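Local coordinates for histone-lysine N-methyltransferase, H3 lysine-9 specific SUVH4 (PDB 4QEO), which methylates histone H3 to mark chromatin for silencing and binds methylated DNA through its SRA domain, which links DNA methylation to transcriptional repression, at a contact of chain A with DNA. Numbering follows the deposited sequence.

Site 1: a contact of chain A with DNA. Residues 72, 86-87, 111, 113-115, 119, 128-130. With nucleotides of chain B.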
loop_
_atom_site.group_PDB
_atom_site.type_symbol
_atom_site.label_atom_id
_atom_site.label_comp_id
_atom_site.label_asym_id
_atom_site.label_seq_id
_atom_site.Cartn_x
_atom_site.Cartn_y
_atom_site.Cartn_z
ATOM N N ARG A 72 13.384 -3.838 1.775
ATOM C CA ARG A 72 13.948 -5.106 2.263
ATOM C C ARG A 72 13.317 -5.429 3.626
ATOM O O ARG A 72 12.966 -6.586 3.938
ATOM C CB ARG A 72 15.496 -5.035 2.361
ATOM C CG ARG A 72 16.253 -5.025 1.001
ATOM C CD ARG A 72 16.164 -6.423 0.271
ATOM N NE ARG A 72 16.609 -7.452 1.203
ATOM C CZ ARG A 72 17.824 -7.993 1.197
ATOM N NH1 ARG A 72 18.708 -7.673 0.254
ATOM N NH2 ARG A 72 18.146 -8.873 2.133
ATOM N N ASN A 86 21.674 -9.188 3.514
ATOM C CA ASN A 86 22.092 -10.386 2.774
ATOM C C ASN A 86 21.240 -10.750 1.575
ATOM O O ASN A 86 20.017 -10.814 1.684
ATOM C CB ASN A 86 22.119 -11.607 3.685
ATOM C CG ASN A 86 23.111 -11.468 4.800
ATOM O OD1 ASN A 86 23.325 -10.371 5.309
ATOM N ND2 ASN A 86 23.758 -12.572 5.163
ATOM N N GLY A 87 21.897 -11.030 0.448
ATOM C CA GLY A 87 21.213 -11.453 -0.761
ATOM C C GLY A 87 20.641 -12.850 -0.633
ATOM O O GLY A 87 19.611 -13.174 -1.230
ATOM N N VAL A 111 17.896 -12.406 -3.328
ATOM C CA VAL A 111 17.494 -11.111 -3.849
ATOM C C VAL A 111 18.514 -10.646 -4.883
ATOM O O VAL A 111 19.717 -10.617 -4.610
ATOM C CB VAL A 111 17.426 -10.062 -2.711
ATOM C CG1 VAL A 111 17.066 -8.696 -3.274
ATOM C CG2 VAL A 111 16.423 -10.500 -1.633
ATOM N N SER A 113 19.699 -7.439 -6.853
ATOM C CA SER A 113 19.513 -5.997 -6.777
ATOM C C SER A 113 20.571 -5.307 -7.597
ATOM O O SER A 113 20.743 -4.101 -7.494
ATOM C CB SER A 113 19.589 -5.533 -5.326
ATOM O OG SER A 113 18.412 -5.943 -4.651
ATOM N N GLY A 114 21.280 -6.089 -8.404
ATOM C CA GLY A 114 22.256 -5.542 -9.334
ATOM C C GLY A 114 23.495 -4.996 -8.645
ATOM O O GLY A 114 24.154 -4.095 -9.155
ATOM N N GLN A 115 23.821 -5.542 -7.480
ATOM C CA GLN A 115 24.952 -5.029 -6.707
ATOM C C GLN A 115 26.260 -5.782 -6.959
ATOM O O GLN A 115 27.341 -5.291 -6.638
ATOM C CB GLN A 115 24.600 -5.081 -5.231
ATOM C CG GLN A 115 23.274 -4.409 -4.952
ATOM C CD GLN A 115 23.402 -2.919 -5.090
ATOM O OE1 GLN A 115 24.297 -2.327 -4.509
ATOM N NE2 GLN A 115 22.543 -2.309 -5.890
ATOM N N ASP A 119 26.705 -10.633 -11.629
ATOM C CA ASP A 119 25.307 -11.061 -11.838
ATOM C C ASP A 119 24.914 -10.846 -13.306
ATOM O O ASP A 119 25.250 -9.823 -13.885
ATOM C CB ASP A 119 24.319 -10.264 -10.955
ATOM C CG ASP A 119 24.403 -10.622 -9.474
ATOM O OD1 ASP A 119 25.028 -11.654 -9.123
ATOM O OD2 ASP A 119 23.820 -9.860 -8.656
ATOM N N TYR A 128 23.549 -15.961 -10.993
ATOM C CA TYR A 128 23.578 -15.228 -9.724
ATOM C C TYR A 128 24.913 -15.473 -9.027
ATOM O O TYR A 128 25.315 -16.627 -8.816
ATOM C CB TYR A 128 22.440 -15.734 -8.839
ATOM C CG TYR A 128 22.207 -14.923 -7.584
ATOM C CD1 TYR A 128 21.617 -13.671 -7.643
ATOM C CD2 TYR A 128 22.559 -15.425 -6.340
ATOM C CE1 TYR A 128 21.378 -12.936 -6.462
ATOM C CE2 TYR A 128 22.322 -14.717 -5.183
ATOM C CZ TYR A 128 21.735 -13.474 -5.246
ATOM O OH TYR A 128 21.505 -12.782 -4.079
ATOM N N THR A 129 25.617 -14.393 -8.695
ATOM C CA THR A 129 26.883 -14.540 -8.013
ATOM C C THR A 129 26.655 -14.944 -6.567
ATOM O O THR A 129 25.730 -14.451 -5.923
ATOM C CB THR A 129 27.684 -13.245 -8.053
ATOM O OG1 THR A 129 27.611 -12.694 -9.369
ATOM C CG2 THR A 129 29.166 -13.494 -7.678
ATOM N N GLY A 130 27.517 -15.818 -6.046
ATOM C CA GLY A 130 27.490 -16.111 -4.625
ATOM C C GLY A 130 27.798 -14.880 -3.776
ATOM O O GLY A 130 28.181 -13.830 -4.291
ATOM N N1 5CM B 7 23.153 -8.874 -3.993
ATOM C C2 5CM B 7 23.092 -8.887 -5.392
ATOM N N3 5CM B 7 23.551 -9.910 -6.115
ATOM C C4 5CM B 7 24.085 -10.953 -5.540
ATOM C C5 5CM B 7 24.164 -10.960 -4.083
ATOM C C5A 5CM B 7 24.778 -12.125 -3.405
ATOM C C6 5CM B 7 23.701 -9.886 -3.370
ATOM O O2 5CM B 7 22.594 -7.981 -5.993
ATOM N N4 5CM B 7 24.544 -11.967 -6.218
ATOM C "C1'" 5CM B 7 22.715 -7.700 -3.274
ATOM C "C2'" 5CM B 7 21.833 -7.809 -2.042
ATOM C "C3'" 5CM B 7 22.221 -6.549 -1.306
ATOM C "C4'" 5CM B 7 23.720 -6.513 -1.523
ATOM O "O4'" 5CM B 7 23.897 -7.097 -2.790
ATOM O "O3'" 5CM B 7 21.683 -5.393 -1.925
ATOM C "C5'" 5CM B 7 24.573 -7.175 -0.435
ATOM O "O5'" 5CM B 7 24.270 -8.509 -0.122
ATOM P P 5CM B 7 25.322 -9.521 0.423
ATOM O OP1 5CM B 7 24.754 -10.823 0.322
ATOM O OP2 5CM B 7 26.596 -9.239 -0.133
#
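Gly87 N donates to OP1, a phosphate oxygen of 5CM7, at 2.9 Å, while the turn of Ser113 to Gln115, with Gly114 at a positive phi, brings two backbone N-H groups to the base. This is the flipped-base pocket of the SRA domain. 5CM7 is the 5-methylcytosine, unpaired and turned out of the duplex. The carbonyl 5CM7 O2 accepts from Ser113 N at 3.1 Å and from Gln115 N. Asp119 reads the Watson-Crick edge. Asp119 OD1 accepts from 5CM7 N4 on its syn lone pair at 3.0 Å. Asp119 OD2 lies 2.6 Å from 5CM7 N3; a hydrogen bond here needs a proton on one of the two, perhaps on the base. Asp119 is itself held by Thr129, whose OG1 and N both donate to OD1. Thr129 O accepts from 5CM7 N4 on the Hoogsteen edge at 2.8 Å, so the amino group is gripped on both sides. A uracil-type carbonyl could not donate in this way. The Tyr128 ring lies nearly parallel to the base and shifted, so that 5CM7 N4 sits over its rim. CG anti to the backbone N (chi1 -171°) carries the ring there, and its hydroxyl donates to Val111 O. Tyr128 OH also lies 3.4 Å from 5CM7 C5A, the 5-methyl carbon.

Site 2: a contact of chain A with DNA. Residues 35, 37, 71-72, 182. With nucleotides of chain B.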
loop_
_atom_site.group_PDB
_atom_site.type_symbol
_atom_site.label_atom_id
_atom_site.label_comp_id
_atom_site.label_asym_id
_atom_site.label_seq_id
_atom_site.Cartn_x
_atom_site.Cartn_y
_atom_site.Cartn_z
ATOM N N ARG A 35 17.287 4.703 10.626
ATOM C CA ARG A 35 16.850 3.497 9.947
ATOM C C ARG A 35 15.555 2.989 10.535
ATOM O O ARG A 35 15.483 1.910 11.043
ATOM C CB ARG A 35 17.929 2.433 9.911
ATOM C CG ARG A 35 19.083 2.755 9.007
ATOM C CD ARG A 35 18.653 2.971 7.580
ATOM N NE ARG A 35 18.039 1.796 7.001
ATOM C CZ ARG A 35 18.696 0.837 6.385
ATOM N NH1 ARG A 35 19.995 0.883 6.283
ATOM N NH2 ARG A 35 18.048 -0.185 5.898
ATOM N N ASP A 37 13.008 1.981 9.169
ATOM C CA ASP A 37 12.619 0.745 8.526
ATOM C C ASP A 37 13.125 -0.463 9.287
ATOM O O ASP A 37 12.397 -1.368 9.514
ATOM C CB ASP A 37 13.088 0.692 7.068
ATOM C CG ASP A 37 14.611 0.827 6.897
ATOM O OD1 ASP A 37 15.240 1.647 7.552
ATOM O OD2 ASP A 37 15.169 0.143 6.071
ATOM N N SER A 71 10.259 -2.419 0.492
ATOM C CA SER A 71 11.537 -2.312 1.192
ATOM C C SER A 71 12.074 -3.710 1.534
ATOM O O SER A 71 11.300 -4.669 1.555
ATOM C CB SER A 71 11.369 -1.496 2.476
ATOM O OG SER A 71 10.654 -2.241 3.453
ATOM N N ARG A 72 13.384 -3.838 1.775
ATOM C CA ARG A 72 13.948 -5.106 2.263
ATOM C C ARG A 72 13.317 -5.429 3.626
ATOM O O ARG A 72 12.966 -6.586 3.938
ATOM C CB ARG A 72 15.496 -5.035 2.361
ATOM C CG ARG A 72 16.253 -5.025 1.001
ATOM C CD ARG A 72 16.164 -6.423 0.271
ATOM N NE ARG A 72 16.609 -7.452 1.203
ATOM C CZ ARG A 72 17.824 -7.993 1.197
ATOM N NH1 ARG A 72 18.708 -7.673 0.254
ATOM N NH2 ARG A 72 18.146 -8.873 2.133
ATOM N N TYR A 182 10.703 -4.206 -4.656
ATOM C CA TYR A 182 11.216 -5.562 -4.799
ATOM C C TYR A 182 10.071 -6.467 -5.230
ATOM O O TYR A 182 9.061 -6.542 -4.547
ATOM C CB TYR A 182 11.808 -6.026 -3.467
ATOM C CG TYR A 182 13.024 -5.222 -3.074
ATOM C CD1 TYR A 182 12.906 -4.081 -2.279
ATOM C CD2 TYR A 182 14.291 -5.589 -3.516
ATOM C CE1 TYR A 182 14.031 -3.321 -1.928
ATOM C CE2 TYR A 182 15.419 -4.839 -3.172
ATOM C CZ TYR A 182 15.284 -3.710 -2.380
ATOM O OH TYR A 182 16.410 -2.967 -2.038
ATOM P P DA B 8 20.246 -4.886 -1.736
ATOM O OP1 DA B 8 19.267 -5.855 -2.116
ATOM O OP2 DA B 8 20.195 -3.590 -2.310
ATOM O "O5'" DA B 8 20.010 -4.767 -0.181
ATOM C "C5'" DA B 8 20.578 -3.696 0.548
ATOM C "C4'" DA B 8 19.539 -3.066 1.436
ATOM O "O4'" DA B 8 20.201 -2.411 2.521
ATOM C "C3'" DA B 8 18.737 -1.972 0.753
ATOM O "O3'" DA B 8 17.466 -1.851 1.388
ATOM C "C2'" DA B 8 19.648 -0.772 0.902
ATOM C "C1'" DA B 8 20.435 -1.060 2.179
ATOM N N9 DA B 8 21.879 -0.869 2.113
ATOM C C8 DA B 8 22.733 -1.079 1.066
ATOM N N7 DA B 8 23.990 -0.862 1.357
ATOM C C5 DA B 8 23.963 -0.500 2.693
ATOM C C6 DA B 8 24.976 -0.144 3.598
ATOM N N6 DA B 8 26.268 -0.102 3.284
ATOM N N1 DA B 8 24.611 0.155 4.859
ATOM C C2 DA B 8 23.316 0.116 5.175
ATOM N N3 DA B 8 22.275 -0.212 4.421
ATOM C C4 DA B 8 22.671 -0.510 3.174
ATOM P P DT B 9 16.286 -0.984 0.886
ATOM O OP1 DT B 9 15.093 -1.439 1.499
ATOM O OP2 DT B 9 16.372 -0.892 -0.535
ATOM O "O5'" DT B 9 16.651 0.431 1.496
ATOM C "C5'" DT B 9 16.518 0.680 2.896
ATOM C "C4'" DT B 9 17.188 1.976 3.289
ATOM O "O4'" DT B 9 18.604 1.835 3.245
ATOM C "C3'" DT B 9 16.882 3.192 2.413
ATOM O "O3'" DT B 9 15.860 3.964 3.020
ATOM C "C2'" DT B 9 18.187 3.966 2.380
ATOM C "C1'" DT B 9 19.155 3.124 3.189
ATOM N N1 DT B 9 20.494 2.995 2.630
ATOM C C2 DT B 9 21.574 3.278 3.432
ATOM O O2 DT B 9 21.466 3.688 4.569
ATOM N N3 DT B 9 22.789 3.072 2.841
ATOM C C4 DT B 9 23.027 2.608 1.568
ATOM O O4 DT B 9 24.173 2.455 1.184
ATOM C C5 DT B 9 21.852 2.308 0.793
ATOM C C7 DT B 9 22.013 1.818 -0.610
ATOM C C6 DT B 9 20.660 2.499 1.360
HETATM O O HOH W 1 14.580 -1.939 4.105
HETATM O O HOH W 2 21.910 2.960 7.086
#
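Arg35 and Asp37 meet the strand just 3' of the flipped base, DA8 and DT9, as part of the minor-groove and backbone contact of this SRA-containing protein. From CB the Arg35 chain bends at chi2 and chi3 (-59° and -62°), which turns its tip into the groove. Arg35 NE donates to Asp37 OD1 at 2.9 Å. CZ sits on the sugar: DT9 O4' lies over the centre of the guanidinium face. Arg35 NH1 donates to DA8 N3, on the sugar edge, at 3.1 Å, with the acceptor tilted 16° from the guanidinium plane. NH1 also reaches DT9 O2 through water 2. NH2 donates to Asp37 OD2, so Asp37 holds the group through NE and NH2, one to each carboxylate oxygen, by both syn lone pairs and fixes its rotation. An alanine at Arg35 would probably leave DA8 N3 without this donor and Asp37 without its charged mate. Water 1 joins Asp37 OD2 to DT9 OP1. The same phosphate oxygen, DT9 OP1, accepts from Arg72 N at 3.0 Å, at the start of helix 72-78. Tyr182 OH donates to DT9 OP2 at 2.6 Å, and this phosphate oxygen lies level with the Tyr182 ring, beyond its hydroxyl. Arg72 NH1 makes an in-plane salt bridge to DA8 OP1 at 3.0 Å.

Site 3: a contact of chain A with DNA. Residues 35, 72, 84-85, 136, 182. With nucleotides of chain B; nucleotides of chain C.
Trp84 and Leu85 press into the DNA beside the place that 5CM7 has left, and Leu136 comes in from the other side. The indole of Trp84 enters edge first. Trp84 CZ3 lies 3.3 Å from DA8 N3, and DA8 C2 is in the plane of the ring. Trp84 CH2 lies 3.5 Å from N3 of DG7 of chain C, also at the indole edge, and CZ2 touches the DG7 sugar at C1'. The contact thus spans both strands. Leu85 has CG anti to the backbone N (chi1 -161°), and its two methyls part toward different nucleotides. Leu85 CD1 sits over the face of the five-membered ring of DA8, 4.0 Å from its centroid. Leu85 CD2 meets DT6 C2 at 3.6 Å. Leu136 CD1 approaches DG7 N2, the amino group of an unpaired guanine, at 3.7 Å, and CD2 reaches the C5' of 5CM7. This guanine is likely to be the partner that 5CM7 left behind. Arg35 CG packs on the DG7 sugar at C4'. Farther out, Leu85 CB lies against one face of the indole, toward its rim. Trp84 O sits over the centre of the Arg72 guanidinium, 3.5 Å above its plane. Water 3 joins Trp84 O to DA8 O3'. Trp84 and Leu85 belong to the loop between helix 72-78 and strand 88-91, while Leu136 lies in the loop between strand 125-129 and helix 151-161.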
loop_
_atom_site.group_PDB
_atom_site.type_symbol
_atom_site.label_atom_id
_atom_site.label_comp_id
_atom_site.label_asym_id
_atom_site.label_seq_id
_atom_site.Cartn_x
_atom_site.Cartn_y
_atom_site.Cartn_z
ATOM N N ARG A 35 17.287 4.703 10.626
ATOM C CA ARG A 35 16.850 3.497 9.947
ATOM C C ARG A 35 15.555 2.989 10.535
ATOM O O ARG A 35 15.483 1.910 11.043
ATOM C CB ARG A 35 17.929 2.433 9.911
ATOM C CG ARG A 35 19.083 2.755 9.007
ATOM C CD ARG A 35 18.653 2.971 7.580
ATOM N NE ARG A 35 18.039 1.796 7.001
ATOM C CZ ARG A 35 18.696 0.837 6.385
ATOM N NH1 ARG A 35 19.995 0.883 6.283
ATOM N NH2 ARG A 35 18.048 -0.185 5.898
ATOM N N ARG A 72 13.384 -3.838 1.775
ATOM C CA ARG A 72 13.948 -5.106 2.263
ATOM C C ARG A 72 13.317 -5.429 3.626
ATOM O O ARG A 72 12.966 -6.586 3.938
ATOM C CB ARG A 72 15.496 -5.035 2.361
ATOM C CG ARG A 72 16.253 -5.025 1.001
ATOM C CD ARG A 72 16.164 -6.423 0.271
ATOM N NE ARG A 72 16.609 -7.452 1.203
ATOM C CZ ARG A 72 17.824 -7.993 1.197
ATOM N NH1 ARG A 72 18.708 -7.673 0.254
ATOM N NH2 ARG A 72 18.146 -8.873 2.133
ATOM N N TRP A 84 18.065 -8.037 6.316
ATOM C CA TRP A 84 17.729 -6.779 5.652
ATOM C C TRP A 84 18.774 -6.428 4.616
ATOM O O TRP A 84 18.533 -5.618 3.724
ATOM C CB TRP A 84 17.528 -5.620 6.657
ATOM C CG TRP A 84 18.719 -5.317 7.554
ATOM C CD1 TRP A 84 18.969 -5.848 8.791
ATOM C CD2 TRP A 84 19.802 -4.403 7.286
ATOM N NE1 TRP A 84 20.153 -5.347 9.291
ATOM C CE2 TRP A 84 20.675 -4.451 8.396
ATOM C CE3 TRP A 84 20.126 -3.571 6.206
ATOM C CZ2 TRP A 84 21.839 -3.681 8.469
ATOM C CZ3 TRP A 84 21.283 -2.807 6.276
ATOM C CH2 TRP A 84 22.132 -2.876 7.397
ATOM N N LEU A 85 19.929 -7.072 4.719
ATOM C CA LEU A 85 21.040 -6.833 3.812
ATOM C C LEU A 85 21.374 -8.039 2.911
ATOM O O LEU A 85 21.355 -7.916 1.685
ATOM C CB LEU A 85 22.268 -6.449 4.642
ATOM C CG LEU A 85 23.459 -5.726 4.041
ATOM C CD1 LEU A 85 23.005 -4.621 3.133
ATOM C CD2 LEU A 85 24.317 -5.162 5.195
ATOM N N LEU A 136 30.668 -3.553 0.016
ATOM C CA LEU A 136 29.294 -3.097 0.246
ATOM C C LEU A 136 29.117 -1.679 -0.259
ATOM O O LEU A 136 28.054 -1.307 -0.758
ATOM C CB LEU A 136 28.962 -3.121 1.738
ATOM C CG LEU A 136 27.921 -4.125 2.215
ATOM C CD1 LEU A 136 27.498 -3.788 3.641
ATOM C CD2 LEU A 136 26.723 -4.158 1.272
ATOM N N TYR A 182 10.703 -4.206 -4.656
ATOM C CA TYR A 182 11.216 -5.562 -4.799
ATOM C C TYR A 182 10.071 -6.467 -5.230
ATOM O O TYR A 182 9.061 -6.542 -4.547
ATOM C CB TYR A 182 11.808 -6.026 -3.467
ATOM C CG TYR A 182 13.024 -5.222 -3.074
ATOM C CD1 TYR A 182 12.906 -4.081 -2.279
ATOM C CD2 TYR A 182 14.291 -5.589 -3.516
ATOM C CE1 TYR A 182 14.031 -3.321 -1.928
ATOM C CE2 TYR A 182 15.419 -4.839 -3.172
ATOM C CZ TYR A 182 15.284 -3.710 -2.380
ATOM O OH TYR A 182 16.410 -2.967 -2.038
ATOM P P DT B 6 29.906 -11.986 3.378
ATOM O OP1 DT B 6 29.624 -13.204 2.703
ATOM O OP2 DT B 6 31.021 -11.222 2.972
ATOM O "O5'" DT B 6 28.669 -11.012 3.363
ATOM C "C5'" DT B 6 27.357 -11.517 3.527
ATOM C "C4'" DT B 6 26.406 -10.374 3.767
ATOM O "O4'" DT B 6 26.698 -9.782 5.043
ATOM C "C3'" DT B 6 26.505 -9.246 2.739
ATOM O "O3'" DT B 6 25.334 -9.165 1.932
ATOM C "C2'" DT B 6 26.719 -8.003 3.580
ATOM C "C1'" DT B 6 26.305 -8.444 4.963
ATOM N N1 DT B 6 26.945 -7.695 6.055
ATOM C C2 DT B 6 26.218 -7.447 7.190
ATOM O O2 DT B 6 25.096 -7.869 7.362
ATOM N N3 DT B 6 26.873 -6.708 8.139
ATOM C C4 DT B 6 28.145 -6.184 8.054
ATOM O O4 DT B 6 28.593 -5.530 8.978
ATOM C C5 DT B 6 28.847 -6.469 6.829
ATOM C C7 DT B 6 30.234 -5.944 6.646
ATOM C C6 DT B 6 28.220 -7.205 5.903
ATOM N N1 5CM B 7 23.153 -8.874 -3.993
ATOM C C2 5CM B 7 23.092 -8.887 -5.392
ATOM N N3 5CM B 7 23.551 -9.910 -6.115
ATOM C C4 5CM B 7 24.085 -10.953 -5.540
ATOM C C5 5CM B 7 24.164 -10.960 -4.083
ATOM C C5A 5CM B 7 24.778 -12.125 -3.405
ATOM C C6 5CM B 7 23.701 -9.886 -3.370
ATOM O O2 5CM B 7 22.594 -7.981 -5.993
ATOM N N4 5CM B 7 24.544 -11.967 -6.218
ATOM C "C1'" 5CM B 7 22.715 -7.700 -3.274
ATOM C "C2'" 5CM B 7 21.833 -7.809 -2.042
ATOM C "C3'" 5CM B 7 22.221 -6.549 -1.306
ATOM C "C4'" 5CM B 7 23.720 -6.513 -1.523
ATOM O "O4'" 5CM B 7 23.897 -7.097 -2.790
ATOM O "O3'" 5CM B 7 21.683 -5.393 -1.925
ATOM C "C5'" 5CM B 7 24.573 -7.175 -0.435
ATOM O "O5'" 5CM B 7 24.270 -8.509 -0.122
ATOM P P 5CM B 7 25.322 -9.521 0.423
ATOM O OP1 5CM B 7 24.754 -10.823 0.322
ATOM O OP2 5CM B 7 26.596 -9.239 -0.133
ATOM P P DA B 8 20.246 -4.886 -1.736
ATOM O OP1 DA B 8 19.267 -5.855 -2.116
ATOM O OP2 DA B 8 20.195 -3.590 -2.310
ATOM O "O5'" DA B 8 20.010 -4.767 -0.181
ATOM C "C5'" DA B 8 20.578 -3.696 0.548
ATOM C "C4'" DA B 8 19.539 -3.066 1.436
ATOM O "O4'" DA B 8 20.201 -2.411 2.521
ATOM C "C3'" DA B 8 18.737 -1.972 0.753
ATOM O "O3'" DA B 8 17.466 -1.851 1.388
ATOM C "C2'" DA B 8 19.648 -0.772 0.902
ATOM C "C1'" DA B 8 20.435 -1.060 2.179
ATOM N N9 DA B 8 21.879 -0.869 2.113
ATOM C C8 DA B 8 22.733 -1.079 1.066
ATOM N N7 DA B 8 23.990 -0.862 1.357
ATOM C C5 DA B 8 23.963 -0.500 2.693
ATOM C C6 DA B 8 24.976 -0.144 3.598
ATOM N N6 DA B 8 26.268 -0.102 3.284
ATOM N N1 DA B 8 24.611 0.155 4.859
ATOM C C2 DA B 8 23.316 0.116 5.175
ATOM N N3 DA B 8 22.275 -0.212 4.421
ATOM C C4 DA B 8 22.671 -0.510 3.174
ATOM P P DG C 7 23.453 3.630 13.361
ATOM O OP1 DG C 7 22.423 4.626 13.476
ATOM O OP2 DG C 7 24.041 3.075 14.553
ATOM O "O5'" DG C 7 22.850 2.328 12.692
ATOM C "C5'" DG C 7 21.857 2.382 11.671
ATOM C "C4'" DG C 7 21.554 0.982 11.199
ATOM O "O4'" DG C 7 22.625 0.558 10.344
ATOM C "C3'" DG C 7 21.489 -0.055 12.308
ATOM O "O3'" DG C 7 20.147 -0.181 12.751
ATOM C "C2'" DG C 7 21.985 -1.313 11.627
ATOM C "C1'" DG C 7 22.905 -0.809 10.525
ATOM N N9 DG C 7 24.327 -0.929 10.808
ATOM C C8 DG C 7 24.941 -0.726 12.016
ATOM N N7 DG C 7 26.229 -0.905 11.973
ATOM C C5 DG C 7 26.485 -1.232 10.652
ATOM C C6 DG C 7 27.705 -1.537 10.002
ATOM O O6 DG C 7 28.839 -1.579 10.478
ATOM N N1 DG C 7 27.509 -1.821 8.657
ATOM C C2 DG C 7 26.296 -1.821 8.022
ATOM N N2 DG C 7 26.314 -2.118 6.722
ATOM N N3 DG C 7 25.153 -1.536 8.615
ATOM C C4 DG C 7 25.319 -1.264 9.923
HETATM O O HOH W 3 17.479 -2.829 4.491
#

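Sites 1, 2 and 3 form one DNA-binding surface. The C-alpha centres of sites 2 and 3 are about 6 Å apart, and they share Arg35, Arg72 and Tyr182. Site 1 lies about 11 Å from site 3 and about 15 Å from site 2, and Arg72 is common to all three. Site 1 receives the flipped methylated base, site 3 occupies the region of the duplex it left, and site 2 anchors the following nucleotides. Base recognition and duplex grip are therefore probably coupled, which suits a methyltransferase that is directed to its histone substrate by methylated DNA.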